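Side-chain contacts in galactokinase (Bifidobacterium longum subsp. infantis ATCC 15697 = JCM 1222 = DSM 20088, PDB 6TEQ), which probably catalyses the ATP-dependent phosphorylation of galactose as a GHMP-family galactokinase, and here binds 2-deoxy-2-fluoro-galactose: residues A[16-21]-A[128-133]; A[33-38]-A[150-155]; A[110-115]-A[180-185]. One frame throughout, in Å; residues are numbered along the deposited sequence.

Interaction 1 (A[16-21]-A[128-133]); sequences VSQATK and AFVSCV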
# COMPACT_ATOMS: atom_id res chain seq x y z
N VAL A 16 21.48 3.01 0.07
CA VAL A 16 22.26 4.10 -0.58
C VAL A 16 23.39 3.46 -1.38
O VAL A 16 23.62 3.87 -2.54
CB VAL A 16 22.76 5.14 0.43
CG1 VAL A 16 23.77 6.09 -0.17
CG2 VAL A 16 21.60 5.90 1.03
N SER A 17 24.13 2.56 -0.75
CA SER A 17 25.34 1.95 -1.41
C SER A 17 24.91 1.25 -2.72
O SER A 17 25.49 1.48 -3.79
CB SER A 17 26.05 1.04 -0.43
OG SER A 17 27.22 0.58 -1.00
N GLN A 18 23.84 0.48 -2.67
CA GLN A 18 23.43 -0.35 -3.81
C GLN A 18 22.80 0.49 -4.92
O GLN A 18 23.05 0.24 -6.12
CB GLN A 18 22.48 -1.44 -3.31
CG GLN A 18 23.19 -2.52 -2.51
CD GLN A 18 22.24 -3.54 -1.92
OE1 GLN A 18 21.35 -3.99 -2.60
NE2 GLN A 18 22.59 -4.06 -0.76
N ALA A 19 21.97 1.47 -4.56
CA ALA A 19 21.32 2.35 -5.55
C ALA A 19 22.38 3.20 -6.22
O ALA A 19 22.34 3.36 -7.47
CB ALA A 19 20.29 3.21 -4.89
N THR A 20 23.36 3.66 -5.44
CA THR A 20 24.44 4.53 -5.98
C THR A 20 25.30 3.72 -6.95
O THR A 20 25.55 4.18 -8.02
CB THR A 20 25.27 5.16 -4.88
OG1 THR A 20 24.43 5.95 -4.03
CG2 THR A 20 26.34 6.04 -5.49
N LYS A 21 25.71 2.51 -6.56
CA LYS A 21 26.53 1.65 -7.41
C LYS A 21 25.77 1.33 -8.72
O LYS A 21 26.38 1.34 -9.81
CB LYS A 21 26.93 0.39 -6.62
CG LYS A 21 27.71 -0.67 -7.41
CD LYS A 21 28.37 -1.67 -6.52
CE LYS A 21 29.00 -2.90 -7.19
NZ LYS A 21 29.35 -2.71 -8.62
N ALA A 128 18.21 4.98 -10.97
CA ALA A 128 18.48 3.57 -10.63
C ALA A 128 17.70 3.25 -9.35
O ALA A 128 17.79 3.94 -8.35
CB ALA A 128 19.92 3.28 -10.44
N PHE A 129 16.96 2.17 -9.41
CA PHE A 129 16.17 1.67 -8.26
C PHE A 129 16.75 0.35 -7.72
O PHE A 129 17.04 -0.58 -8.50
CB PHE A 129 14.75 1.34 -8.73
CG PHE A 129 14.01 2.54 -9.16
CD1 PHE A 129 13.32 3.28 -8.22
CD2 PHE A 129 14.08 3.01 -10.46
CE1 PHE A 129 12.58 4.39 -8.61
CE2 PHE A 129 13.36 4.13 -10.84
CZ PHE A 129 12.66 4.83 -9.91
N VAL A 130 16.85 0.27 -6.40
CA VAL A 130 17.13 -0.95 -5.63
C VAL A 130 16.03 -1.03 -4.56
O VAL A 130 15.81 -0.06 -3.89
CB VAL A 130 18.54 -1.00 -5.02
CG1 VAL A 130 18.65 -2.20 -4.15
CG2 VAL A 130 19.61 -0.97 -6.14
N SER A 131 15.33 -2.17 -4.48
CA SER A 131 14.24 -2.34 -3.51
C SER A 131 14.43 -3.60 -2.68
O SER A 131 15.00 -4.59 -3.18
CB SER A 131 12.92 -2.35 -4.26
OG SER A 131 11.83 -2.31 -3.38
N CYS A 132 13.81 -3.61 -1.51
CA CYS A 132 13.57 -4.85 -0.77
C CYS A 132 12.05 -5.00 -0.47
O CYS A 132 11.74 -5.81 0.40
CB CYS A 132 14.40 -4.89 0.49
SG CYS A 132 14.02 -3.53 1.62
N VAL A 133 11.16 -4.20 -1.10
CA VAL A 133 9.70 -4.43 -1.00
C VAL A 133 9.38 -5.59 -1.92
O VAL A 133 9.54 -5.47 -3.14
CB VAL A 133 8.88 -3.18 -1.33
CG1 VAL A 133 7.40 -3.43 -1.16
CG2 VAL A 133 9.33 -2.01 -0.54
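Val130 packs against Ala19 and Gln18, and no hydrogen bond joins the two segments. The apolar part starts with Val130 CG1. This methyl is anti to the Val130 backbone N (chi1 174°) and reaches the flank of the Gln18 side chain. Val130 CG1 lies 4.0 Å from Gln18 CB. It is also 3.6 Å from Gln18 OE1, a van der Waals contact between a methyl and an amide oxygen. The Gln18 chain is extended beyond CG and crosses the valine at about a right angle. Leu10 touches both of these side chains. Deeper in, Ala19 CB and Val130 CG2 are 4.4 Å apart.

Segment 16-21 belongs to helix 12-27, which lies against one face of the mixed sheet that contains strand 125-131. The short helix and strand segments run at 147° to each other, roughly antiparallel. Strand residues alternate between the two faces. Ala128 and Val130 point at helix 12-27, while Phe129 points away and packs on helix 141-156. The backbone of strand 125-131 bonds to strand 54-70, whose Ala67 also touches Ala19. Past Val130 the strand ends in an ST turn, Val133 N to Ser131 OG.

A second group of contacts sets methyls against the helix backbone. Ala19 CA is 5.3 Å from Val130 CA, a close approach consistent with the small side chain of Ala19. Val130 CG2 sits over the peptide that joins Gln18 to Ala19, with Val130 CG2 3.6 Å from Gln18 O. One residue pair further along, Ala128 CB comes to 3.8 Å from Ala19 O.

Interaction 2 (A[33-38]-A[150-155]); sequences GVWAAP and ALALDD
Asp155 OD2 is gripped by two groups, the indole N-H of Trp35 and the guanidinium of Arg414. Trp35 NE1 donates to Asp155 OD2 at 2.9 Å, with an N-H...O angle of 149°. The oxygen lies in the plane of the indole. The donor, however, meets the carboxylate from above its plane, 40° out of it. Arg414 NH1 adds a salt bridge to the same oxygen.

The indole reaches helix 141-156 from strand 33-42. Its CG is anti to the carbonyl carbon of Trp35 (chi1 -61°), and the ring spreads over the Ala152 turn of the helix. Ala152 CA stands 3.6 Å from the centroid of the five-membered ring, almost on the ring normal, a CH-pi contact. Ala152 CB covers the neighbouring part of the same face, 3.4 Å from Trp35 CE3. Leu151 CD2 approaches obliquely, 4.1 Å from Trp35 CD1.

Strand 33-42, in the galactose-binding signature, thus packs a face of its sheet on helix 141-156 of the GHMP kinase N-terminal region. The small side chain of Ala152 is consistent with the ring lying this close to the helix backbone. A leucine in place of Trp35 has no N-H to give, and would probably leave Asp155 OD2 with Arg414 alone of these two partners and open a gap over Ala152.

Because OD2 faces both an N-H and a guanidinium, Asp155 is probably ionised. The two partners hold OD2, and the NE1 bond with the cover of Ala152 probably limits turning of the indole. A mainly apolar interface so carries a directional polar link at its edge.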
# COMPACT_ATOMS: atom_id res chain seq x y z
N GLY A 33 21.53 12.50 -5.68
CA GLY A 33 21.34 11.98 -4.33
C GLY A 33 20.61 10.63 -4.42
O GLY A 33 20.37 10.13 -5.55
N VAL A 34 20.16 10.15 -3.29
CA VAL A 34 19.36 8.93 -3.15
C VAL A 34 18.18 9.29 -2.26
O VAL A 34 18.42 9.93 -1.19
CB VAL A 34 20.18 7.78 -2.60
CG1 VAL A 34 19.35 6.54 -2.41
CG2 VAL A 34 21.39 7.43 -3.48
N TRP A 35 16.99 8.90 -2.75
CA TRP A 35 15.77 9.00 -1.96
C TRP A 35 15.21 7.60 -1.74
O TRP A 35 15.68 6.68 -2.38
CB TRP A 35 14.80 9.95 -2.62
CG TRP A 35 15.34 11.35 -2.75
CD1 TRP A 35 14.95 12.42 -2.00
CD2 TRP A 35 16.31 11.88 -3.69
NE1 TRP A 35 15.56 13.55 -2.44
CE2 TRP A 35 16.39 13.27 -3.46
CE3 TRP A 35 17.06 11.32 -4.73
CZ2 TRP A 35 17.31 14.09 -4.14
CZ3 TRP A 35 17.86 12.14 -5.49
CH2 TRP A 35 18.01 13.51 -5.17
N ALA A 36 14.27 7.47 -0.82
CA ALA A 36 13.64 6.16 -0.61
C ALA A 36 12.25 6.32 -0.08
O ALA A 36 11.94 7.36 0.50
CB ALA A 36 14.48 5.28 0.28
N ALA A 37 11.40 5.37 -0.46
CA ALA A 37 10.03 5.31 0.05
C ALA A 37 9.75 3.90 0.48
O ALA A 37 10.18 2.93 -0.19
CB ALA A 37 9.08 5.81 -1.00
N PRO A 38 8.98 3.74 1.56
CA PRO A 38 8.68 2.41 2.06
C PRO A 38 7.47 1.77 1.37
O PRO A 38 6.56 2.39 0.84
CB PRO A 38 8.42 2.64 3.54
CG PRO A 38 7.72 4.01 3.53
CD PRO A 38 8.54 4.79 2.51
N ALA A 150 8.75 10.60 -6.88
CA ALA A 150 8.05 11.90 -6.71
C ALA A 150 8.86 12.72 -5.72
O ALA A 150 9.08 13.90 -5.95
CB ALA A 150 6.62 11.69 -6.21
N LEU A 151 9.37 12.10 -4.65
CA LEU A 151 10.14 12.88 -3.66
C LEU A 151 11.46 13.33 -4.29
O LEU A 151 11.87 14.49 -4.07
CB LEU A 151 10.38 12.04 -2.41
CG LEU A 151 10.81 12.83 -1.19
CD1 LEU A 151 9.72 13.75 -0.64
CD2 LEU A 151 11.31 11.88 -0.14
N ALA A 152 12.11 12.44 -5.01
CA ALA A 152 13.42 12.76 -5.63
C ALA A 152 13.22 13.91 -6.64
O ALA A 152 14.02 14.86 -6.62
CB ALA A 152 14.01 11.54 -6.28
N LEU A 153 12.20 13.85 -7.49
CA LEU A 153 11.97 14.89 -8.50
C LEU A 153 11.65 16.22 -7.82
O LEU A 153 12.12 17.25 -8.30
CB LEU A 153 10.86 14.47 -9.46
CG LEU A 153 11.26 13.36 -10.41
CD1 LEU A 153 10.03 12.80 -11.15
CD2 LEU A 153 12.33 13.83 -11.42
N ASP A 154 10.82 16.20 -6.80
CA ASP A 154 10.46 17.42 -6.06
C ASP A 154 11.75 18.08 -5.55
O ASP A 154 11.86 19.30 -5.59
CB ASP A 154 9.48 17.11 -4.94
CG ASP A 154 9.24 18.27 -4.00
OD1 ASP A 154 8.36 19.09 -4.38
OD2 ASP A 154 10.03 18.43 -3.03
N ASP A 155 12.63 17.28 -4.99
CA ASP A 155 13.89 17.77 -4.43
C ASP A 155 14.74 18.36 -5.54
O ASP A 155 15.12 19.57 -5.38
CB ASP A 155 14.54 16.64 -3.64
CG ASP A 155 15.71 17.03 -2.78
OD1 ASP A 155 16.39 17.98 -3.17
OD2 ASP A 155 16.02 16.31 -1.85

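Interaction 3 (A[110-115]-A[180-185]); sequences VAWALR and NEMAGA
This is a Met-aromatic and CH-pi contact between two helices, formed by Trp112 of helix 105-116 and Met182 near the end of helix 165-183. The backbones stay well apart, with Trp112 CA 8.3 Å from Met182 CA. The side chains span the distance.

Met182 CE does the touching. It sits over one face of the indole, 3.4 Å from the centroid of the five-membered ring and 16° off the ring normal. The closest ring atom is Trp112 CD2, 3.3 Å from Met182 CE. The methionine chain is bent at both of its outer torsions (chi2 50°, chi3 68°), which folds the methyl onto the ring. The sulfur stays further back, with Met182 SD 5.2 Å from the same centroid and oblique to it.

Both helices belong to the GHMP kinase N-terminal region, where helix 105-116 also packs on helix 141-156 through Val110. Segment 180-185 has a wider pi-type turn, and Gly184 leaves helical geometry with positive phi. The chain then runs on to Thr187 and Gly188, which bind galactose. The side chain of Met182 is about 7 Å from that of Glu179, which binds magnesium in another structure of this protein; no magnesium is bound in this model.

Glu181 meets the indole at its edge, and its side chain crosses that of Trp112 at about a right angle. Its OE1 lies near the ring plane, 3.7 Å from Trp112 CH2, an approach that would suit the weakly positive C-H rim. The carboxylate is turned steeply against the indole. Glu181 CB adds an apolar touch, 3.9 Å from Trp112 CH2.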
# COMPACT_ATOMS: atom_id res chain seq x y z
N VAL A 110 5.41 9.63 -13.16
CA VAL A 110 5.46 10.64 -12.07
C VAL A 110 5.94 11.99 -12.60
O VAL A 110 5.23 13.00 -12.38
CB VAL A 110 6.33 10.18 -10.90
CG1 VAL A 110 6.43 11.32 -9.90
CG2 VAL A 110 5.75 8.88 -10.29
N ALA A 111 7.01 12.01 -13.38
CA ALA A 111 7.48 13.25 -14.03
C ALA A 111 6.37 13.80 -14.95
O ALA A 111 6.08 15.01 -14.91
CB ALA A 111 8.79 13.02 -14.68
N TRP A 112 5.76 12.93 -15.75
CA TRP A 112 4.63 13.29 -16.63
C TRP A 112 3.51 13.94 -15.81
O TRP A 112 2.89 15.01 -16.26
CB TRP A 112 4.19 12.05 -17.37
CG TRP A 112 2.91 12.19 -18.12
CD1 TRP A 112 2.80 12.67 -19.39
CD2 TRP A 112 1.60 11.78 -17.71
NE1 TRP A 112 1.50 12.64 -19.78
CE2 TRP A 112 0.75 12.07 -18.79
CE3 TRP A 112 1.04 11.18 -16.55
CZ2 TRP A 112 -0.62 11.81 -18.76
CZ3 TRP A 112 -0.29 10.87 -16.55
CH2 TRP A 112 -1.12 11.23 -17.62
N ALA A 113 3.14 13.29 -14.71
CA ALA A 113 2.03 13.82 -13.88
C ALA A 113 2.39 15.18 -13.30
O ALA A 113 1.56 16.08 -13.30
CB ALA A 113 1.65 12.84 -12.77
N LEU A 114 3.61 15.37 -12.84
CA LEU A 114 4.03 16.70 -12.33
C LEU A 114 3.95 17.74 -13.47
O LEU A 114 3.46 18.83 -13.24
CB LEU A 114 5.42 16.60 -11.74
CG LEU A 114 5.51 15.75 -10.45
CD1 LEU A 114 6.96 15.47 -10.03
CD2 LEU A 114 4.79 16.46 -9.29
N ARG A 115 4.41 17.39 -14.66
CA ARG A 115 4.39 18.34 -15.78
C ARG A 115 2.92 18.64 -16.07
O ARG A 115 2.64 19.84 -16.33
CB ARG A 115 5.15 17.75 -16.96
CG ARG A 115 6.65 17.79 -16.73
CD ARG A 115 7.37 16.76 -17.58
NE ARG A 115 7.21 16.93 -19.00
CZ ARG A 115 7.92 17.78 -19.73
NH1 ARG A 115 7.70 17.84 -21.02
NH2 ARG A 115 8.88 18.52 -19.19
N ASN A 180 -2.30 5.13 -12.11
CA ASN A 180 -3.63 5.00 -12.74
C ASN A 180 -3.59 5.28 -14.26
O ASN A 180 -4.16 4.47 -15.04
CB ASN A 180 -4.65 5.93 -12.13
CG ASN A 180 -5.25 5.37 -10.86
OD1 ASN A 180 -5.85 4.31 -10.84
ND2 ASN A 180 -5.22 6.16 -9.84
N GLU A 181 -2.94 6.36 -14.66
CA GLU A 181 -3.10 6.92 -16.01
C GLU A 181 -1.91 6.55 -16.87
O GLU A 181 -2.16 6.38 -18.06
CB GLU A 181 -3.30 8.43 -15.98
CG GLU A 181 -4.52 8.89 -15.22
CD GLU A 181 -4.91 10.34 -15.43
OE1 GLU A 181 -4.58 10.91 -16.48
OE2 GLU A 181 -5.61 10.88 -14.58
N MET A 182 -0.68 6.52 -16.34
CA MET A 182 0.50 6.13 -17.16
C MET A 182 0.64 4.60 -17.21
O MET A 182 0.70 4.02 -18.35
CB MET A 182 1.83 6.75 -16.70
CG MET A 182 2.93 6.62 -17.74
SD MET A 182 2.51 7.17 -19.46
CE MET A 182 2.36 8.94 -19.15
N ALA A 183 0.66 3.93 -16.06
CA ALA A 183 0.88 2.48 -15.98
C ALA A 183 -0.44 1.73 -16.24
O ALA A 183 -0.37 0.51 -16.56
CB ALA A 183 1.51 2.13 -14.68
N GLY A 184 -1.59 2.40 -16.10
CA GLY A 184 -2.88 1.75 -16.38
C GLY A 184 -3.28 0.80 -15.28
O GLY A 184 -4.05 -0.13 -15.55
N ALA A 185 -2.74 1.01 -14.08
CA ALA A 185 -2.95 0.14 -12.91
C ALA A 185 -3.87 0.89 -11.97
O ALA A 185 -3.46 1.88 -11.37
CB ALA A 185 -1.67 -0.19 -12.24

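Interactions 1 and 2 both involve the same mixed sheet, but on opposite faces. Helix 12-27 packs on one face in interaction 1 and helix 141-156 on the other in interaction 2. They touch where Thr20, Val16 and Ala19 meet Val34. Interaction 3 joins two helices, and it touches interaction 2 through Val110, Ala111 and Leu114 against Ala150 and Leu153 of helix 141-156. Interactions 2 and 3 are buried, and each sets a tryptophan face against a small group: Ala152 in one, a methionine methyl in the other. Only interaction 2 has a hydrogen bond across its segments. Interaction 1 is partly buried, with exposed Gln18 at its border and methyls against backbone.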